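Local coordinates for protein MAU2 chromatid cohesion factor homolog (Saccharomyces cerevisiae, PDB 4XDN) that forms a complex with SCC2 that is required for cohesin to associate with chromosomes, and so takes part in sister chromatid cohesion, at residues 389-394 / 417-422; 334-339 / 395-400. All blocks are in the same frame, centred on the assembly; numbering follows the deposited sequence.

Both contacts use helix 369-398, with its residues 389-394 in contact 1 and its C-terminal end in contact 2; their centres lie about 12 Å apart. Both are largely buried, contact 2 somewhat farther from the centre of the chain, and neither has a hydrogen bond across its two segments. Contact 1 sets helix against helix through a tryptophan ring packed on methionine and leucine. In contact 2 a loop takes the place of the second helix, and a cysteine thiol meets the helix backbone. Thr395 joins them, its methyl CG2 touching Met422 CE. At the edge of each sits a sulfate, bonded to Arg417 in contact 1 and lying beside Asn335 in contact 2.

Contact 1: 389-394 / 417-422; sequences YKVWEQ and RLLQAM. With SO4 (sulfate ion), chain C.
Trp392 reaches from helix 369-398 into a group of three side chains on helix 415-426: Leu418, Leu419 and Met422. Its CB does not aim straight at the neighbour, but CG lies anti to the backbone N (chi1 -165°), and this swings the indole across the gap. CD1 and NE1 lie on the far side of the ring, where NE1 gives its hydrogen to a backbone of the other protein in the assembly, probably SCC2. The benzo rim does the touching. CE3 comes first, 3.7 Å from Leu419 CD2; CZ3 next, shared between that methyl and Met422 SD; and CH2 at the tip, 3.5 Å from Met422 SD. Leu418 CD2 also lies 3.9 Å from Trp392 CH2, approaching obliquely, as Leu419 CD2 does. The two segments run nearly parallel (19° between their directions), with their axes 12.0 Å apart at closest. In this largely helical, TPR-like superhelical protein, the pair is therefore no simple antiparallel hairpin, and the connecting chain has to travel back before helix 415-426 starts. Met422 crosses the indole at about a right angle. The bend at its last torsion folds CE back over one ring face, 4.2 Å from the centre of the Trp392 six-membered ring and 25° off its normal, a CH-pi contact, while SD makes an oblique Met-aromatic one. Val391 CG1 extends the apolar seam, meeting Leu419 CD1 at 3.9 Å. Arg417, turned away from this seam, grips a sulfate probably left from crystallisation: its backbone N lies 3.0 Å from sulfate O4, NE binds the same oxygen at the guanidinium edge, and the backbone N atoms of Gly414 and Val416 also bond the ion at the start of the helix.

Contact 2: 334-339 / 395-400; sequences VNCYDE and TLLKGA. With SO4 (sulfate ion), chain F.
Cys336 drives its thiol straight at helix 369-398, with SG anti to the backbone N (chi1 -178°), so that it lands between two leucines. SG lies 3.7 Å from Leu396 CB and 3.5 Å from Leu397 CB, and nearest of all is the backbone N of Leu397, 3.3 Å from SG. The leucines part around it. Leu396 sends CD1 one way, to 3.9 Å from Val334 CA, while Leu397 turns CD1 the other way, to 4.1 Å from Tyr337 CB; the tyrosine ring itself leads off from the helix. Asn335 faces away, its ND2 bonded to a sulfate probably picked up during crystallisation, at a length short enough to be doubtful, and its OD1 accepting from Lys559. With an alanine here, Lys559 NZ would probably be left without that amide oxygen as an acceptor. What presents Cys336 in this way is a classic gamma turn: its phi and psi are 71° and -69°, and Tyr337 N bonds Asn335 O at 2.7 Å. Asp338 follows as N-cap of helix 339-360, OD1 accepting from Gly341 N; gamma turn and cap together form a tight link between helices 317-331 and 339-360 of the superhelix.

Contact 1: 389-394 / 417-422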
# COMPACT_ATOMS: atom_id res chain seq x y z
N TYR A 389 9.43 10.35 -3.80
CA TYR A 389 8.83 11.57 -3.27
C TYR A 389 9.83 12.72 -3.22
O TYR A 389 9.43 13.88 -3.20
CB TYR A 389 8.24 11.32 -1.88
CG TYR A 389 6.93 10.55 -1.92
CD1 TYR A 389 5.80 11.11 -2.49
CD2 TYR A 389 6.84 9.27 -1.40
CE1 TYR A 389 4.60 10.41 -2.54
CE2 TYR A 389 5.65 8.56 -1.44
CZ TYR A 389 4.53 9.14 -2.01
OH TYR A 389 3.34 8.45 -2.06
N LYS A 390 11.12 12.39 -3.20
CA LYS A 390 12.16 13.41 -3.32
C LYS A 390 12.07 14.05 -4.69
O LYS A 390 12.07 15.28 -4.82
CB LYS A 390 13.54 12.79 -3.11
CG LYS A 390 14.68 13.81 -3.05
CD LYS A 390 16.03 13.14 -3.23
CE LYS A 390 17.17 14.09 -2.91
NZ LYS A 390 18.50 13.50 -3.24
N VAL A 391 11.99 13.21 -5.72
CA VAL A 391 11.85 13.67 -7.09
C VAL A 391 10.52 14.41 -7.27
O VAL A 391 10.48 15.45 -7.93
CB VAL A 391 11.93 12.48 -8.08
CG1 VAL A 391 11.55 12.90 -9.51
CG2 VAL A 391 13.32 11.88 -8.06
N TRP A 392 9.46 13.90 -6.67
CA TRP A 392 8.15 14.52 -6.83
C TRP A 392 8.12 15.91 -6.22
O TRP A 392 7.60 16.85 -6.83
CB TRP A 392 7.05 13.67 -6.20
CG TRP A 392 5.69 14.09 -6.68
CD1 TRP A 392 4.91 15.08 -6.15
CD2 TRP A 392 4.97 13.56 -7.79
NE1 TRP A 392 3.74 15.19 -6.86
CE2 TRP A 392 3.76 14.27 -7.88
CE3 TRP A 392 5.23 12.56 -8.73
CZ2 TRP A 392 2.80 14.00 -8.86
CZ3 TRP A 392 4.29 12.29 -9.70
CH2 TRP A 392 3.09 13.01 -9.76
N GLU A 393 8.69 16.06 -5.03
CA GLU A 393 8.68 17.35 -4.36
C GLU A 393 9.52 18.36 -5.13
O GLU A 393 9.19 19.54 -5.18
CB GLU A 393 9.18 17.23 -2.92
CG GLU A 393 8.98 18.52 -2.13
CD GLU A 393 9.42 18.42 -0.68
OE1 GLU A 393 10.11 17.44 -0.33
OE2 GLU A 393 9.08 19.34 0.10
N GLN A 394 10.62 17.90 -5.72
CA GLN A 394 11.47 18.76 -6.54
C GLN A 394 10.74 19.21 -7.79
O GLN A 394 10.87 20.36 -8.21
CB GLN A 394 12.76 18.03 -6.92
CG GLN A 394 13.89 18.21 -5.92
CD GLN A 394 14.35 19.65 -5.79
OE1 GLN A 394 14.50 20.17 -4.68
NE2 GLN A 394 14.60 20.30 -6.92
N ARG A 417 6.82 5.81 -15.37
CA ARG A 417 6.33 6.33 -16.65
C ARG A 417 5.37 7.50 -16.45
O ARG A 417 5.08 8.23 -17.40
CB ARG A 417 5.68 5.22 -17.47
CG ARG A 417 4.62 4.40 -16.76
CD ARG A 417 4.61 2.95 -17.27
NE ARG A 417 4.05 2.03 -16.28
CZ ARG A 417 3.17 1.07 -16.54
NH1 ARG A 417 2.71 0.87 -17.78
NH2 ARG A 417 2.73 0.29 -15.56
N LEU A 418 4.88 7.69 -15.23
CA LEU A 418 4.11 8.88 -14.90
C LEU A 418 5.05 10.08 -14.89
O LEU A 418 4.76 11.11 -15.51
CB LEU A 418 3.40 8.74 -13.55
CG LEU A 418 2.72 10.01 -13.03
CD1 LEU A 418 1.73 10.57 -14.05
CD2 LEU A 418 2.02 9.76 -11.71
N LEU A 419 6.16 9.94 -14.18
CA LEU A 419 7.17 10.99 -14.13
C LEU A 419 7.73 11.27 -15.51
O LEU A 419 8.10 12.41 -15.82
CB LEU A 419 8.30 10.61 -13.17
CG LEU A 419 8.01 10.75 -11.68
CD1 LEU A 419 9.13 10.13 -10.86
CD2 LEU A 419 7.81 12.22 -11.30
N GLN A 420 7.80 10.24 -16.34
CA GLN A 420 8.28 10.39 -17.71
C GLN A 420 7.24 11.12 -18.56
O GLN A 420 7.59 11.94 -19.41
CB GLN A 420 8.60 9.02 -18.32
CG GLN A 420 9.00 9.06 -19.78
CD GLN A 420 10.15 10.01 -20.06
OE1 GLN A 420 11.02 10.21 -19.21
NE2 GLN A 420 10.16 10.61 -21.25
N ALA A 421 5.97 10.82 -18.33
CA ALA A 421 4.88 11.47 -19.06
C ALA A 421 4.82 12.95 -18.73
O ALA A 421 4.63 13.80 -19.60
CB ALA A 421 3.56 10.80 -18.75
N MET A 422 4.99 13.26 -17.44
CA MET A 422 5.00 14.64 -16.98
C MET A 422 6.18 15.39 -17.57
O MET A 422 6.09 16.59 -17.85
CB MET A 422 5.05 14.68 -15.45
CG MET A 422 3.80 14.14 -14.78
SD MET A 422 4.02 13.76 -13.04
CE MET A 422 4.65 15.32 -12.42
S SO4 C . 6.64 1.78 -13.75
O1 SO4 C . 7.22 2.15 -12.46
O2 SO4 C . 7.64 1.10 -14.56
O3 SO4 C . 5.49 0.89 -13.53
O4 SO4 C . 6.20 2.98 -14.45

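Contact 2: 334-339 / 395-400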
# COMPACT_ATOMS: atom_id res chain seq x y z
N VAL A 334 3.00 18.17 -0.95
CA VAL A 334 2.23 19.13 -1.73
C VAL A 334 2.50 20.56 -1.28
O VAL A 334 2.45 21.50 -2.08
CB VAL A 334 0.70 18.83 -1.65
CG1 VAL A 334 0.17 19.05 -0.23
CG2 VAL A 334 -0.07 19.68 -2.65
N ASN A 335 2.80 20.73 0.01
CA ASN A 335 3.13 22.05 0.54
C ASN A 335 4.40 22.59 -0.11
O ASN A 335 4.46 23.76 -0.49
CB ASN A 335 3.28 21.99 2.06
CG ASN A 335 2.01 21.58 2.76
OD1 ASN A 335 1.75 20.39 2.98
ND2 ASN A 335 1.20 22.56 3.13
N CYS A 336 5.42 21.74 -0.21
CA CYS A 336 6.56 21.94 -1.11
C CYS A 336 7.54 23.06 -0.73
O CYS A 336 8.68 22.78 -0.36
CB CYS A 336 6.04 22.21 -2.53
SG CYS A 336 7.33 22.41 -3.77
N TYR A 337 7.10 24.31 -0.82
CA TYR A 337 8.02 25.45 -0.74
C TYR A 337 8.10 26.06 0.66
O TYR A 337 9.06 26.77 0.98
CB TYR A 337 7.59 26.53 -1.73
CG TYR A 337 6.23 27.11 -1.44
CD1 TYR A 337 5.07 26.50 -1.91
CD2 TYR A 337 6.09 28.26 -0.68
CE1 TYR A 337 3.83 27.02 -1.63
CE2 TYR A 337 4.85 28.79 -0.40
CZ TYR A 337 3.72 28.16 -0.88
OH TYR A 337 2.48 28.69 -0.61
N ASP A 338 7.10 25.79 1.49
CA ASP A 338 7.00 26.39 2.82
C ASP A 338 7.67 25.51 3.88
O ASP A 338 8.41 24.58 3.55
CB ASP A 338 5.53 26.62 3.18
CG ASP A 338 4.75 25.32 3.25
OD1 ASP A 338 5.26 24.30 2.74
OD2 ASP A 338 3.63 25.32 3.81
N GLU A 339 7.41 25.82 5.15
CA GLU A 339 8.01 25.09 6.26
C GLU A 339 7.65 23.61 6.24
O GLU A 339 8.48 22.75 6.56
CB GLU A 339 7.59 25.71 7.60
CG GLU A 339 6.14 25.47 8.02
CD GLU A 339 5.13 26.16 7.12
OE1 GLU A 339 5.44 27.25 6.60
OE2 GLU A 339 4.02 25.61 6.94
N THR A 395 9.97 18.30 -8.38
CA THR A 395 9.19 18.61 -9.58
C THR A 395 8.16 19.70 -9.27
O THR A 395 7.97 20.62 -10.06
CB THR A 395 8.47 17.36 -10.13
OG1 THR A 395 9.45 16.37 -10.49
CG2 THR A 395 7.64 17.70 -11.36
N LEU A 396 7.50 19.58 -8.13
CA LEU A 396 6.56 20.60 -7.68
C LEU A 396 7.26 21.93 -7.47
O LEU A 396 6.74 22.99 -7.83
CB LEU A 396 5.88 20.17 -6.38
CG LEU A 396 4.46 19.60 -6.49
CD1 LEU A 396 4.04 19.01 -5.15
CD2 LEU A 396 3.49 20.68 -6.93
N LEU A 397 8.45 21.88 -6.88
CA LEU A 397 9.19 23.08 -6.53
C LEU A 397 9.75 23.79 -7.75
O LEU A 397 9.67 25.02 -7.86
CB LEU A 397 10.33 22.75 -5.56
CG LEU A 397 11.20 23.92 -5.10
CD1 LEU A 397 10.38 24.92 -4.29
CD2 LEU A 397 12.39 23.42 -4.29
N LYS A 398 10.30 23.02 -8.69
CA LYS A 398 11.07 23.59 -9.80
C LYS A 398 10.30 23.65 -11.11
O LYS A 398 10.65 24.43 -12.00
CB LYS A 398 12.36 22.78 -10.00
CG LYS A 398 13.29 22.78 -8.80
CD LYS A 398 13.66 24.20 -8.39
CE LYS A 398 14.89 24.23 -7.50
NZ LYS A 398 15.33 25.64 -7.25
N GLY A 399 9.27 22.83 -11.25
CA GLY A 399 8.51 22.77 -12.48
C GLY A 399 9.29 22.08 -13.58
O GLY A 399 9.28 22.51 -14.74
N ALA A 400 9.98 21.00 -13.21
CA ALA A 400 10.74 20.19 -14.15
C ALA A 400 10.99 18.81 -13.55
O ALA A 400 10.90 18.64 -12.34
CB ALA A 400 12.06 20.87 -14.50
S SO4 F . -1.88 23.01 5.10
O1 SO4 F . -1.16 23.99 5.91
O2 SO4 F . -1.88 21.72 5.78
O3 SO4 F . -3.26 23.46 4.91
O4 SO4 F . -1.23 22.88 3.79